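PDB 7P18: 3-oxosteroid 1-dehydrogenase from Sterolibacterium denitrificans, which probably catalyses the FAD-dependent conversion of 3-oxosteroids into 3-oxo-Delta1-steroids, handing the electrons removed to an acceptor. Local coordinates for residues 137-142 / 204-209; 104-109 / 216-221; 368-373 / 489-494; 322-327 / 364-369. All blocks are in the same frame, centred on the assembly; numbering follows the deposited sequence.

Overall arrangement
Following the chain from the N terminus, contact 2 opens at residues 104-109, contact 1 opens at 137-142 and closes at 204-209, and contact 2 then closes at 216-221, so the shorter loop sits wholly within the longer one. Contact 1 joins strand 131-138 to strand 205-206, and contact 2 the loop after helix 84-104 to helix 208-222; their centres are about 11 Å apart. Contact 4 follows in series, joining strand 320-326 to helix 363-377 over a short loop. Contact 3 begins on that same helix, sharing Ala368 and Ala369, and closes at strand 486-502, a neighbour of strand 320-326 in the antiparallel sheet. Contacts 1 and 2 lie across the chain's centre from contacts 3 and 4.

Contact 1 (137-142 / 204-209); sequences FDAALL and RKRGLG
The guanidinium of Arg204 has the methyl group of Ala140 near its plane, at the edge, while the carboxylate of Asp138 reaches it obliquely. These two flat groups are turned 78° apart, and their charged contact centres on one oxygen: Arg204 NH1 lies 2.7 Å from Asp138 OD1, a salt bridge whose hydrogen bond is weak because the N-H points well off the oxygen. OD1 also accepts from the backbone N of Ala140 at 3.2 Å, met from above the carboxylate plane, which closes an Asx turn. Aspartate suits this place because its short chain, with CG anti to the backbone N (chi1 -174°), can serve the turn and the arginine together. Arg204 CD packs 3.9 Å from Ala140 CB.

The backbones pair as two antiparallel bridges. Phe137 and Arg206 are a hydrogen-bonded pair, with Phe137 N to Arg206 O at 2.8 Å and Arg206 N to Phe137 O at 2.7 Å; Asp138 and Lys205 are the non-hydrogen-bonded pair beside it. As the chain enters its 3-10 turn, Ala139 N still bonds Arg204 O at 2.8 Å, and the small Ala139 CB rests 3.9 Å from Arg206 CG. The guanidinium of Arg206 leads away to Asp203 O and Asn210.

Strand 205-206 is thereby fastened to strand 131-138 by main chain and charge together. Because Arg204 NE also forms a salt bridge with Asp193, its positive charge is probably shared between two acids, which would favour their ionised forms.

Contact 2 (104-109 / 216-221); sequences NMTLQY and LRHALL
Met105 and Leu216 cross obliquely, the methionine reaching to Ala219 as well. Its CG lies beside the backbone N (chi1 -58°); the chain is extended through chi2 and chi3, and both SD and CE lie against the helix. Met105 SD is 3.7 Å from Ala219 CB and 3.9 Å from Leu216 CD2, and the terminal CE continues the contact at 3.9 Å from Ala219 CB. A long, unbranched, apolar chain suits a place where one residue must touch two positions about one helical turn apart, and the small Ala219 lets it come close.

Leu107 approaches Leu216 from another part of the same loop. Its CG is anti to the backbone N (chi1 176°), and its CD2 branch stands 4.0 Å from Leu216 CG. Leu216 is therefore met by both residues, its CD2 branch being shared between them. At the exposed margin Thr106 OG1 stands obliquely to the His218 ring, 4.0 Å from NE2, while His218 ND1 makes a weak hydrogen bond to Leu141 O.

An alanine in place of Met105 would probably leave Ala219 CB and the CD2 branch of Leu216 without their sulfur and methyl partners, opening a gap between loop and helix.

Met105 is the first residue to leave helical geometry after helix 84-104, and it also touches Ala24 of helix 17-28, as Leu216 touches Ala17. The arrangement is thus a junction of a helix end, a loop and helix 208-222, packed against the first helix of the Rossmann-type FAD-binding fold.

Contact 3 (368-373 / 489-494); sequences AAMYEN and MRVDAG
Met370 and Tyr371 of helix 363-377 meet Val491 and Ala493 where the helix lies across an antiparallel sheet, a helix-on-sheet layer within the FAD-binding protein. The segment axes make an angle of 101° and approach to 9.1 Å, and Met370 and Tyr371 carry the helix side of the contact.

Met370 points at the strand, its CG beside the backbone N (chi1 -69°), and the chain then bends at chi3 (66°), which sets CE against the strand's main chain. There Met370 CE lies 3.2 Å from Val491 O and 3.5 Å from Ala493 N. The same methyl is 4.0 Å from Ala493 CB, while SD passes more loosely by Val491 CG1 at 4.4 Å. Methionine suits this place because its slim, flexible end can lie against the backbone.

Tyr371 comes from the next helical position and brings the phenolic end of its ring, with CE2 3.8 Å from Ala493 CB. The methyl stands obliquely to the ring. Alanine's small side chain thus receives both helix residues; Ala493 is the centre of an inverse gamma turn, a tight local bend in the strand.

One water joins the two segments, donating to Tyr371 OH at 2.9 Å and to Ala493 O at 2.9 Å. The tyrosine hydroxyl is also hydrogen-bonded to Pro287 O.

No direct hydrogen bond spans the segments: apolar contact does the work, and the polar link runs through solvent. Since a carbonyl can only accept, the hydroxyl gives its proton to Pro287 and takes one from the water.

Contact 4 (322-327 / 364-369); sequences WVPSIH and LEFGAA
Trp322 meets Leu364, Gly367 and Ala368 where strand 320-326 is covered by helix 363-377, a helix packed on an antiparallel sheet. The segment axes approach to 6.0 Å at 76°, close enough that a glycine is needed: a side chain on Gly367 would collide with Trp322 CB, which lies 3.5 Å from Gly367 CA.

Trp322 buries the most surface. The CD1 corner of its indole faces the helix, with Leu364 O at the ring edge, near its plane, 3.5 Å from CD1. That carbonyl is already used by Ala368 N in the helix. Leu364 CB points away from the strand, yet with CG anti to the backbone N (chi1 179°), chi2 (69°) turns its CD1 branch back to within 4.0 Å of Trp322 CD1. An alanine in place of Trp322 would probably leave Leu364 CD1 and the helix turn at Ala368 without the indole against which they pack.

Pro324, two residues along the strand, meets Phe366, its rigid apolar ring suiting a flat aromatic partner. Its CB is 3.7 Å from Phe366 CE1, and its CG makes a CH-pi contact over one face of the Phe366 ring, 4.1 Å from the centroid and offset toward the rim.

Contact 1 (137-142 / 204-209)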
loop_
_atom_site.group_PDB
_atom_site.type_symbol
_atom_site.label_atom_id
_atom_site.label_comp_id
_atom_site.label_asym_id
_atom_site.label_seq_id
_atom_site.Cartn_x
_atom_site.Cartn_y
_atom_site.Cartn_z
ATOM N N PHE A 137 -7.960 8.610 14.560
ATOM C CA PHE A 137 -7.255 9.834 14.971
ATOM C C PHE A 137 -8.205 11.034 14.784
ATOM O O PHE A 137 -8.943 11.113 13.756
ATOM C CB PHE A 137 -5.965 9.997 14.164
ATOM C CG PHE A 137 -5.134 11.146 14.643
ATOM C CD1 PHE A 137 -4.247 10.979 15.677
ATOM C CD2 PHE A 137 -5.280 12.407 14.097
ATOM C CE1 PHE A 137 -3.510 12.047 16.152
ATOM C CE2 PHE A 137 -4.564 13.479 14.582
ATOM C CZ PHE A 137 -3.662 13.289 15.603
ATOM N N ASP A 138 -8.127 11.963 15.734
ATOM C CA ASP A 138 -8.944 13.204 15.815
ATOM C C ASP A 138 -8.285 14.315 15.004
ATOM O O ASP A 138 -7.367 14.947 15.530
ATOM C CB ASP A 138 -9.072 13.629 17.278
ATOM C CG ASP A 138 -10.011 14.803 17.502
ATOM O OD1 ASP A 138 -10.707 15.211 16.534
ATOM O OD2 ASP A 138 -10.049 15.248 18.650
ATOM N N ALA A 139 -8.726 14.518 13.754
ATOM C CA ALA A 139 -8.225 15.578 12.843
ATOM C C ALA A 139 -8.399 16.985 13.437
ATOM O O ALA A 139 -7.632 17.909 13.024
ATOM C CB ALA A 139 -8.935 15.464 11.520
ATOM N N ALA A 140 -9.331 17.192 14.376
ATOM C CA ALA A 140 -9.484 18.515 15.036
ATOM C C ALA A 140 -8.157 18.909 15.675
ATOM O O ALA A 140 -7.840 20.110 15.682
ATOM C CB ALA A 140 -10.610 18.509 16.050
ATOM N N LEU A 141 -7.339 17.937 16.122
ATOM C CA LEU A 141 -6.022 18.250 16.759
ATOM C C LEU A 141 -5.075 18.904 15.754
ATOM O O LEU A 141 -4.082 19.529 16.181
ATOM C CB LEU A 141 -5.398 16.979 17.345
ATOM C CG LEU A 141 -6.213 16.244 18.409
ATOM C CD1 LEU A 141 -5.575 14.892 18.725
ATOM C CD2 LEU A 141 -6.331 17.060 19.683
ATOM N N LEU A 142 -5.349 18.812 14.448
ATOM C CA LEU A 142 -4.489 19.451 13.424
ATOM C C LEU A 142 -4.769 20.961 13.278
ATOM O O LEU A 142 -3.945 21.634 12.618
ATOM C CB LEU A 142 -4.711 18.739 12.092
ATOM C CG LEU A 142 -4.237 17.284 12.071
ATOM C CD1 LEU A 142 -4.752 16.612 10.821
ATOM C CD2 LEU A 142 -2.716 17.227 12.165
ATOM N N ARG A 204 -14.352 13.910 11.075
ATOM C CA ARG A 204 -13.308 14.455 11.968
ATOM C C ARG A 204 -12.339 13.331 12.403
ATOM O O ARG A 204 -11.142 13.615 12.663
ATOM C CB ARG A 204 -14.008 15.034 13.198
ATOM C CG ARG A 204 -13.056 15.602 14.232
ATOM C CD ARG A 204 -13.790 16.509 15.191
ATOM N NE ARG A 204 -14.657 15.750 16.056
ATOM C CZ ARG A 204 -14.324 15.316 17.260
ATOM N NH1 ARG A 204 -13.123 15.550 17.759
ATOM N NH2 ARG A 204 -15.207 14.636 17.967
ATOM N N LYS A 205 -12.894 12.153 12.623
ATOM C CA LYS A 205 -12.126 10.924 12.932
ATOM C C LYS A 205 -11.577 10.388 11.616
ATOM O O LYS A 205 -12.366 10.191 10.642
ATOM C CB LYS A 205 -12.977 9.863 13.628
ATOM C CG LYS A 205 -13.579 10.282 14.962
ATOM C CD LYS A 205 -12.548 10.666 15.953
ATOM C CE LYS A 205 -13.154 11.078 17.268
ATOM N NZ LYS A 205 -12.153 10.983 18.351
ATOM N N ARG A 206 -10.274 10.145 11.594
ATOM C CA ARG A 206 -9.591 9.534 10.432
ATOM C C ARG A 206 -9.151 8.114 10.811
ATOM O O ARG A 206 -8.783 7.864 11.963
ATOM C CB ARG A 206 -8.433 10.445 10.009
ATOM C CG ARG A 206 -8.747 11.932 9.880
ATOM C CD ARG A 206 -9.954 12.242 9.016
ATOM N NE ARG A 206 -9.889 11.689 7.680
ATOM C CZ ARG A 206 -10.929 11.467 6.872
ATOM N NH1 ARG A 206 -12.169 11.743 7.245
ATOM N NH2 ARG A 206 -10.728 10.955 5.672
ATOM N N GLY A 207 -9.192 7.222 9.834
ATOM C CA GLY A 207 -8.782 5.815 9.948
ATOM C C GLY A 207 -7.701 5.456 8.955
ATOM O O GLY A 207 -7.398 6.271 8.048
ATOM N N LEU A 208 -7.121 4.276 9.131
ATOM C CA LEU A 208 -6.215 3.644 8.148
ATOM C C LEU A 208 -5.057 4.596 7.877
ATOM O O LEU A 208 -4.573 5.194 8.840
ATOM C CB LEU A 208 -7.018 3.313 6.892
ATOM C CG LEU A 208 -8.271 2.480 7.135
ATOM C CD1 LEU A 208 -8.999 2.240 5.813
ATOM C CD2 LEU A 208 -7.965 1.156 7.819
ATOM N N GLY A 209 -4.611 4.724 6.625
ATOM C CA GLY A 209 -3.453 5.573 6.289
ATOM C C GLY A 209 -3.732 7.018 6.590
ATOM O O GLY A 209 -2.800 7.794 6.792
#

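Contact 2 (104-109 / 216-221)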
loop_
_atom_site.group_PDB
_atom_site.type_symbol
_atom_site.label_atom_id
_atom_site.label_comp_id
_atom_site.label_asym_id
_atom_site.label_seq_id
_atom_site.Cartn_x
_atom_site.Cartn_y
_atom_site.Cartn_z
ATOM N N ASN A 104 5.214 8.394 22.316
ATOM C CA ASN A 104 5.609 9.807 22.083
ATOM C C ASN A 104 4.625 10.553 21.164
ATOM O O ASN A 104 4.969 11.683 20.794
ATOM C CB ASN A 104 7.042 9.853 21.566
ATOM C CG ASN A 104 7.999 9.296 22.590
ATOM O OD1 ASN A 104 8.332 9.996 23.530
ATOM N ND2 ASN A 104 8.419 8.045 22.443
ATOM N N MET A 105 3.467 9.969 20.851
ATOM C CA MET A 105 2.506 10.554 19.878
ATOM C C MET A 105 1.086 10.248 20.310
ATOM O O MET A 105 0.868 9.234 21.019
ATOM C CB MET A 105 2.757 10.005 18.469
ATOM C CG MET A 105 4.184 10.277 17.958
ATOM S SD MET A 105 4.354 9.800 16.192
ATOM C CE MET A 105 6.088 10.090 15.922
ATOM N N THR A 106 0.127 11.074 19.864
ATOM C CA THR A 106 -1.316 10.817 20.041
ATOM C C THR A 106 -1.700 9.617 19.179
ATOM O O THR A 106 -2.534 8.786 19.605
ATOM C CB THR A 106 -2.156 12.085 19.785
ATOM O OG1 THR A 106 -1.708 13.042 20.735
ATOM C CG2 THR A 106 -3.632 11.884 20.008
ATOM N N LEU A 107 -1.099 9.513 18.002
ATOM C CA LEU A 107 -1.230 8.321 17.111
ATOM C C LEU A 107 -0.897 7.051 17.922
ATOM O O LEU A 107 0.111 7.087 18.630
ATOM C CB LEU A 107 -0.263 8.516 15.950
ATOM C CG LEU A 107 -0.157 7.382 14.947
ATOM C CD1 LEU A 107 -1.498 7.152 14.263
ATOM C CD2 LEU A 107 0.938 7.724 13.940
ATOM N N GLN A 108 -1.719 6.018 17.814
ATOM C CA GLN A 108 -1.577 4.720 18.518
ATOM C C GLN A 108 -1.754 3.581 17.491
ATOM O O GLN A 108 -2.733 3.607 16.721
ATOM C CB GLN A 108 -2.568 4.622 19.690
ATOM C CG GLN A 108 -2.400 5.715 20.760
ATOM C CD GLN A 108 -1.126 5.554 21.554
ATOM O OE1 GLN A 108 -0.880 4.473 22.110
ATOM N NE2 GLN A 108 -0.274 6.571 21.531
ATOM N N TYR A 109 -0.835 2.600 17.504
ATOM C CA TYR A 109 -0.873 1.345 16.717
ATOM C C TYR A 109 -1.247 0.190 17.636
ATOM O O TYR A 109 -0.727 0.149 18.768
ATOM C CB TYR A 109 0.454 1.065 16.005
ATOM C CG TYR A 109 0.492 1.690 14.628
ATOM C CD1 TYR A 109 0.854 3.014 14.443
ATOM C CD2 TYR A 109 0.063 0.971 13.521
ATOM C CE1 TYR A 109 0.802 3.625 13.202
ATOM C CE2 TYR A 109 0.044 1.552 12.251
ATOM C CZ TYR A 109 0.384 2.880 12.096
ATOM O OH TYR A 109 0.347 3.471 10.858
ATOM N N LEU A 216 1.024 11.576 12.261
ATOM C CA LEU A 216 2.454 11.942 12.090
ATOM C C LEU A 216 2.544 13.454 11.849
ATOM O O LEU A 216 3.486 14.106 12.371
ATOM C CB LEU A 216 3.075 11.124 10.960
ATOM C CG LEU A 216 3.247 9.630 11.271
ATOM C CD1 LEU A 216 3.592 8.852 10.001
ATOM C CD2 LEU A 216 4.343 9.437 12.317
ATOM N N ARG A 217 1.578 14.027 11.130
ATOM C CA ARG A 217 1.589 15.498 10.918
ATOM C C ARG A 217 1.477 16.187 12.279
ATOM O O ARG A 217 2.210 17.132 12.524
ATOM C CB ARG A 217 0.486 15.955 9.966
ATOM C CG ARG A 217 0.533 17.456 9.714
ATOM C CD ARG A 217 1.693 17.818 8.839
ATOM N NE ARG A 217 1.932 19.244 8.652
ATOM C CZ ARG A 217 2.624 20.031 9.476
ATOM N NH1 ARG A 217 3.122 19.570 10.611
ATOM N NH2 ARG A 217 2.776 21.308 9.178
ATOM N N HIS A 218 0.588 15.704 13.125
ATOM C CA HIS A 218 0.346 16.240 14.486
ATOM C C HIS A 218 1.633 16.171 15.315
ATOM O O HIS A 218 1.978 17.158 15.945
ATOM C CB HIS A 218 -0.805 15.500 15.145
ATOM C CG HIS A 218 -1.088 16.008 16.518
ATOM N ND1 HIS A 218 -1.737 17.224 16.744
ATOM C CD2 HIS A 218 -0.800 15.496 17.735
ATOM C CE1 HIS A 218 -1.832 17.428 18.051
ATOM N NE2 HIS A 218 -1.251 16.388 18.672
ATOM N N ALA A 219 2.359 15.053 15.265
ATOM C CA ALA A 219 3.666 14.884 15.930
ATOM C C ALA A 219 4.653 15.965 15.479
ATOM O O ALA A 219 5.370 16.516 16.330
ATOM C CB ALA A 219 4.233 13.499 15.664
ATOM N N LEU A 220 4.691 16.291 14.192
ATOM C CA LEU A 220 5.597 17.334 13.666
ATOM C C LEU A 220 5.117 18.704 14.191
ATOM O O LEU A 220 5.972 19.553 14.541
ATOM C CB LEU A 220 5.638 17.267 12.145
ATOM C CG LEU A 220 6.243 15.990 11.551
ATOM C CD1 LEU A 220 6.373 16.125 10.037
ATOM C CD2 LEU A 220 7.596 15.663 12.192
ATOM N N LEU A 221 3.804 18.904 14.287
ATOM C CA LEU A 221 3.229 20.196 14.751
ATOM C C LEU A 221 3.640 20.432 16.200
ATOM O O LEU A 221 4.143 21.499 16.482
ATOM C CB LEU A 221 1.711 20.160 14.639
ATOM C CG LEU A 221 1.131 20.593 13.308
ATOM C CD1 LEU A 221 -0.371 20.394 13.319
ATOM C CD2 LEU A 221 1.488 22.045 13.005
#

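Contact 3 (368-373 / 489-494)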
loop_
_atom_site.group_PDB
_atom_site.type_symbol
_atom_site.label_atom_id
_atom_site.label_comp_id
_atom_site.label_asym_id
_atom_site.label_seq_id
_atom_site.Cartn_x
_atom_site.Cartn_y
_atom_site.Cartn_z
ATOM N N ALA A 368 2.125 -10.310 -10.615
ATOM C CA ALA A 368 3.218 -11.074 -11.243
ATOM C C ALA A 368 2.640 -12.179 -12.124
ATOM O O ALA A 368 3.183 -12.400 -13.215
ATOM C CB ALA A 368 4.145 -11.644 -10.204
ATOM N N ALA A 369 1.558 -12.830 -11.696
ATOM C CA ALA A 369 0.942 -13.942 -12.432
ATOM C C ALA A 369 0.267 -13.397 -13.695
ATOM O O ALA A 369 0.209 -14.163 -14.664
ATOM C CB ALA A 369 -0.052 -14.690 -11.565
ATOM N N MET A 370 -0.273 -12.181 -13.666
ATOM C CA MET A 370 -0.884 -11.555 -14.893
ATOM C C MET A 370 0.216 -11.445 -15.968
ATOM O O MET A 370 0.005 -11.889 -17.113
ATOM C CB MET A 370 -1.475 -10.181 -14.596
ATOM C CG MET A 370 -2.716 -10.218 -13.710
ATOM S SD MET A 370 -3.291 -8.634 -13.249
ATOM C CE MET A 370 -3.816 -7.927 -14.814
ATOM N N TYR A 371 1.392 -10.957 -15.592
ATOM C CA TYR A 371 2.541 -10.823 -16.538
ATOM C C TYR A 371 2.994 -12.205 -16.974
ATOM O O TYR A 371 3.299 -12.416 -18.170
ATOM C CB TYR A 371 3.656 -9.960 -15.955
ATOM C CG TYR A 371 3.407 -8.480 -16.039
ATOM C CD1 TYR A 371 3.489 -7.798 -17.252
ATOM C CD2 TYR A 371 3.023 -7.749 -14.929
ATOM C CE1 TYR A 371 3.253 -6.434 -17.332
ATOM C CE2 TYR A 371 2.799 -6.390 -14.984
ATOM C CZ TYR A 371 2.874 -5.732 -16.205
ATOM O OH TYR A 371 2.659 -4.401 -16.230
ATOM N N GLU A 372 3.052 -13.161 -16.062
ATOM C CA GLU A 372 3.529 -14.521 -16.394
ATOM C C GLU A 372 2.569 -15.150 -17.404
ATOM O O GLU A 372 3.053 -15.726 -18.424
ATOM C CB GLU A 372 3.673 -15.383 -15.140
ATOM C CG GLU A 372 4.429 -16.666 -15.372
ATOM C CD GLU A 372 3.674 -17.804 -16.033
ATOM O OE1 GLU A 372 2.402 -17.777 -16.015
ATOM O OE2 GLU A 372 4.362 -18.724 -16.580
ATOM N N ASN A 373 1.255 -15.063 -17.181
ATOM C CA ASN A 373 0.289 -15.657 -18.149
ATOM C C ASN A 373 0.262 -14.840 -19.459
ATOM O O ASN A 373 0.103 -15.455 -20.513
ATOM C CB ASN A 373 -1.107 -15.790 -17.572
ATOM C CG ASN A 373 -1.981 -16.585 -18.511
ATOM O OD1 ASN A 373 -2.755 -16.011 -19.257
ATOM N ND2 ASN A 373 -1.804 -17.892 -18.508
ATOM N N MET A 489 -15.609 -7.283 -14.892
ATOM C CA MET A 489 -14.816 -6.081 -14.581
ATOM C C MET A 489 -13.403 -6.306 -15.149
ATOM O O MET A 489 -12.934 -7.461 -15.254
ATOM C CB MET A 489 -14.805 -5.795 -13.083
ATOM C CG MET A 489 -16.203 -5.434 -12.589
ATOM S SD MET A 489 -16.284 -5.203 -10.800
ATOM C CE MET A 489 -15.533 -3.585 -10.610
ATOM N N ARG A 490 -12.843 -5.230 -15.665
ATOM C CA ARG A 490 -11.509 -5.222 -16.291
ATOM C C ARG A 490 -10.464 -5.007 -15.195
ATOM O O ARG A 490 -10.429 -3.920 -14.605
ATOM C CB ARG A 490 -11.434 -4.116 -17.346
ATOM C CG ARG A 490 -10.061 -4.013 -18.007
ATOM C CD ARG A 490 -9.917 -2.759 -18.875
ATOM N NE ARG A 490 -10.576 -1.607 -18.292
ATOM C CZ ARG A 490 -11.427 -0.789 -18.922
ATOM N NH1 ARG A 490 -11.569 -0.846 -20.239
ATOM N NH2 ARG A 490 -12.070 0.130 -18.218
ATOM N N VAL A 491 -9.634 -6.007 -14.984
ATOM C CA VAL A 491 -8.553 -5.963 -13.969
ATOM C C VAL A 491 -7.231 -5.586 -14.670
ATOM O O VAL A 491 -6.628 -6.413 -15.395
ATOM C CB VAL A 491 -8.500 -7.296 -13.209
ATOM C CG1 VAL A 491 -7.377 -7.260 -12.249
ATOM C CG2 VAL A 491 -9.789 -7.541 -12.427
ATOM N N ASP A 492 -6.786 -4.376 -14.418
ATOM C CA ASP A 492 -5.500 -3.881 -14.960
ATOM C C ASP A 492 -4.347 -4.341 -14.062
ATOM O O ASP A 492 -4.574 -4.578 -12.839
ATOM C CB ASP A 492 -5.544 -2.359 -15.075
ATOM C CG ASP A 492 -6.327 -1.882 -16.292
ATOM O OD1 ASP A 492 -6.104 -2.452 -17.350
ATOM O OD2 ASP A 492 -7.160 -0.952 -16.126
ATOM N N ALA A 493 -3.146 -4.455 -14.612
ATOM C CA ALA A 493 -1.930 -4.728 -13.784
ATOM C C ALA A 493 -1.531 -3.428 -13.114
ATOM O O ALA A 493 -0.605 -2.757 -13.636
ATOM C CB ALA A 493 -0.814 -5.277 -14.656
ATOM N N GLY A 494 -2.267 -3.038 -12.073
ATOM C CA GLY A 494 -2.036 -1.829 -11.283
ATOM C C GLY A 494 -0.885 -1.986 -10.289
ATOM O O GLY A 494 -0.206 -3.013 -10.298
HETATM O O HOH W 1 1.701 -1.932 -15.102
#

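Contact 4 (322-327 / 364-369)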
loop_
_atom_site.group_PDB
_atom_site.type_symbol
_atom_site.label_atom_id
_atom_site.label_comp_id
_atom_site.label_asym_id
_atom_site.label_seq_id
_atom_site.Cartn_x
_atom_site.Cartn_y
_atom_site.Cartn_z
ATOM N N TRP A 322 2.592 -4.663 -7.203
ATOM C CA TRP A 322 1.417 -4.877 -8.103
ATOM C C TRP A 322 0.134 -4.926 -7.262
ATOM O O TRP A 322 0.141 -5.416 -6.086
ATOM C CB TRP A 322 1.535 -6.138 -8.961
ATOM C CG TRP A 322 2.832 -6.301 -9.680
ATOM C CD1 TRP A 322 3.755 -7.280 -9.487
ATOM C CD2 TRP A 322 3.330 -5.469 -10.755
ATOM N NE1 TRP A 322 4.801 -7.102 -10.360
ATOM C CE2 TRP A 322 4.592 -5.977 -11.106
ATOM C CE3 TRP A 322 2.863 -4.326 -11.406
ATOM C CZ2 TRP A 322 5.364 -5.417 -12.128
ATOM C CZ3 TRP A 322 3.659 -3.728 -12.370
ATOM C CH2 TRP A 322 4.882 -4.290 -12.744
ATOM N N VAL A 323 -0.955 -4.421 -7.833
ATOM C CA VAL A 323 -2.337 -4.722 -7.368
ATOM C C VAL A 323 -3.225 -4.781 -8.609
ATOM O O VAL A 323 -3.124 -3.905 -9.470
ATOM C CB VAL A 323 -2.827 -3.718 -6.310
ATOM C CG1 VAL A 323 -3.032 -2.296 -6.811
ATOM C CG2 VAL A 323 -4.078 -4.192 -5.589
ATOM N N PRO A 324 -4.169 -5.739 -8.718
ATOM C CA PRO A 324 -5.204 -5.664 -9.752
ATOM C C PRO A 324 -5.984 -4.374 -9.499
ATOM O O PRO A 324 -6.328 -4.102 -8.385
ATOM C CB PRO A 324 -6.073 -6.925 -9.557
ATOM C CG PRO A 324 -5.765 -7.390 -8.154
ATOM C CD PRO A 324 -4.331 -6.938 -7.885
ATOM N N SER A 325 -6.245 -3.575 -10.547
ATOM C CA SER A 325 -6.884 -2.250 -10.354
ATOM C C SER A 325 -7.991 -2.023 -11.396
ATOM O O SER A 325 -7.951 -2.652 -12.474
ATOM C CB SER A 325 -5.893 -1.104 -10.379
ATOM O OG SER A 325 -5.457 -0.895 -11.715
ATOM N N ILE A 326 -8.899 -1.117 -11.047
ATOM C CA ILE A 326 -10.174 -0.830 -11.783
ATOM C C ILE A 326 -10.241 0.664 -12.114
ATOM O O ILE A 326 -10.191 1.522 -11.187
ATOM C CB ILE A 326 -11.397 -1.212 -10.923
ATOM C CG1 ILE A 326 -11.384 -2.678 -10.491
ATOM C CG2 ILE A 326 -12.711 -0.844 -11.620
ATOM C CD1 ILE A 326 -11.365 -3.661 -11.602
ATOM N N HIS A 327 -10.496 0.946 -13.385
ATOM C CA HIS A 327 -10.711 2.315 -13.893
ATOM C C HIS A 327 -12.082 2.777 -13.376
ATOM O O HIS A 327 -13.076 1.998 -13.505
ATOM C CB HIS A 327 -10.657 2.347 -15.410
ATOM C CG HIS A 327 -11.213 3.603 -15.974
ATOM N ND1 HIS A 327 -10.559 4.809 -15.884
ATOM C CD2 HIS A 327 -12.391 3.839 -16.583
ATOM C CE1 HIS A 327 -11.324 5.743 -16.408
ATOM N NE2 HIS A 327 -12.451 5.176 -16.845
ATOM N N LEU A 364 0.518 -8.799 -4.721
ATOM C CA LEU A 364 1.837 -8.772 -5.410
ATOM C C LEU A 364 1.970 -9.946 -6.367
ATOM O O LEU A 364 2.292 -9.747 -7.569
ATOM C CB LEU A 364 2.967 -8.783 -4.375
ATOM C CG LEU A 364 4.373 -8.788 -4.951
ATOM C CD1 LEU A 364 4.715 -7.480 -5.622
ATOM C CD2 LEU A 364 5.408 -9.069 -3.864
ATOM N N GLU A 365 1.698 -11.154 -5.886
ATOM C CA GLU A 365 1.830 -12.387 -6.687
ATOM C C GLU A 365 0.759 -12.409 -7.775
ATOM O O GLU A 365 1.046 -12.972 -8.841
ATOM C CB GLU A 365 1.771 -13.611 -5.779
ATOM C CG GLU A 365 3.124 -13.873 -5.102
ATOM C CD GLU A 365 3.441 -12.997 -3.923
ATOM O OE1 GLU A 365 2.477 -12.469 -3.343
ATOM O OE2 GLU A 365 4.666 -12.838 -3.600
ATOM N N PHE A 366 -0.421 -11.835 -7.507
ATOM C CA PHE A 366 -1.509 -11.746 -8.516
ATOM C C PHE A 366 -1.009 -10.941 -9.734
ATOM O O PHE A 366 -1.117 -11.431 -10.860
ATOM C CB PHE A 366 -2.754 -11.177 -7.852
ATOM C CG PHE A 366 -3.980 -11.216 -8.734
ATOM C CD1 PHE A 366 -4.096 -10.315 -9.775
ATOM C CD2 PHE A 366 -5.041 -12.078 -8.453
ATOM C CE1 PHE A 366 -5.201 -10.333 -10.597
ATOM C CE2 PHE A 366 -6.171 -12.067 -9.250
ATOM C CZ PHE A 366 -6.255 -11.179 -10.317
ATOM N N GLY A 367 -0.491 -9.723 -9.528
ATOM C CA GLY A 367 0.130 -8.898 -10.588
ATOM C C GLY A 367 1.211 -9.663 -11.331
ATOM O O GLY A 367 1.177 -9.711 -12.600
ATOM N N ALA A 368 2.125 -10.310 -10.615
ATOM C CA ALA A 368 3.218 -11.074 -11.243
ATOM C C ALA A 368 2.640 -12.179 -12.124
ATOM O O ALA A 368 3.183 -12.400 -13.215
ATOM C CB ALA A 368 4.145 -11.644 -10.204
ATOM N N ALA A 369 1.558 -12.830 -11.696
ATOM C CA ALA A 369 0.942 -13.942 -12.432
ATOM C C ALA A 369 0.267 -13.397 -13.695
ATOM O O ALA A 369 0.209 -14.163 -14.664
ATOM C CB ALA A 369 -0.052 -14.690 -11.565
#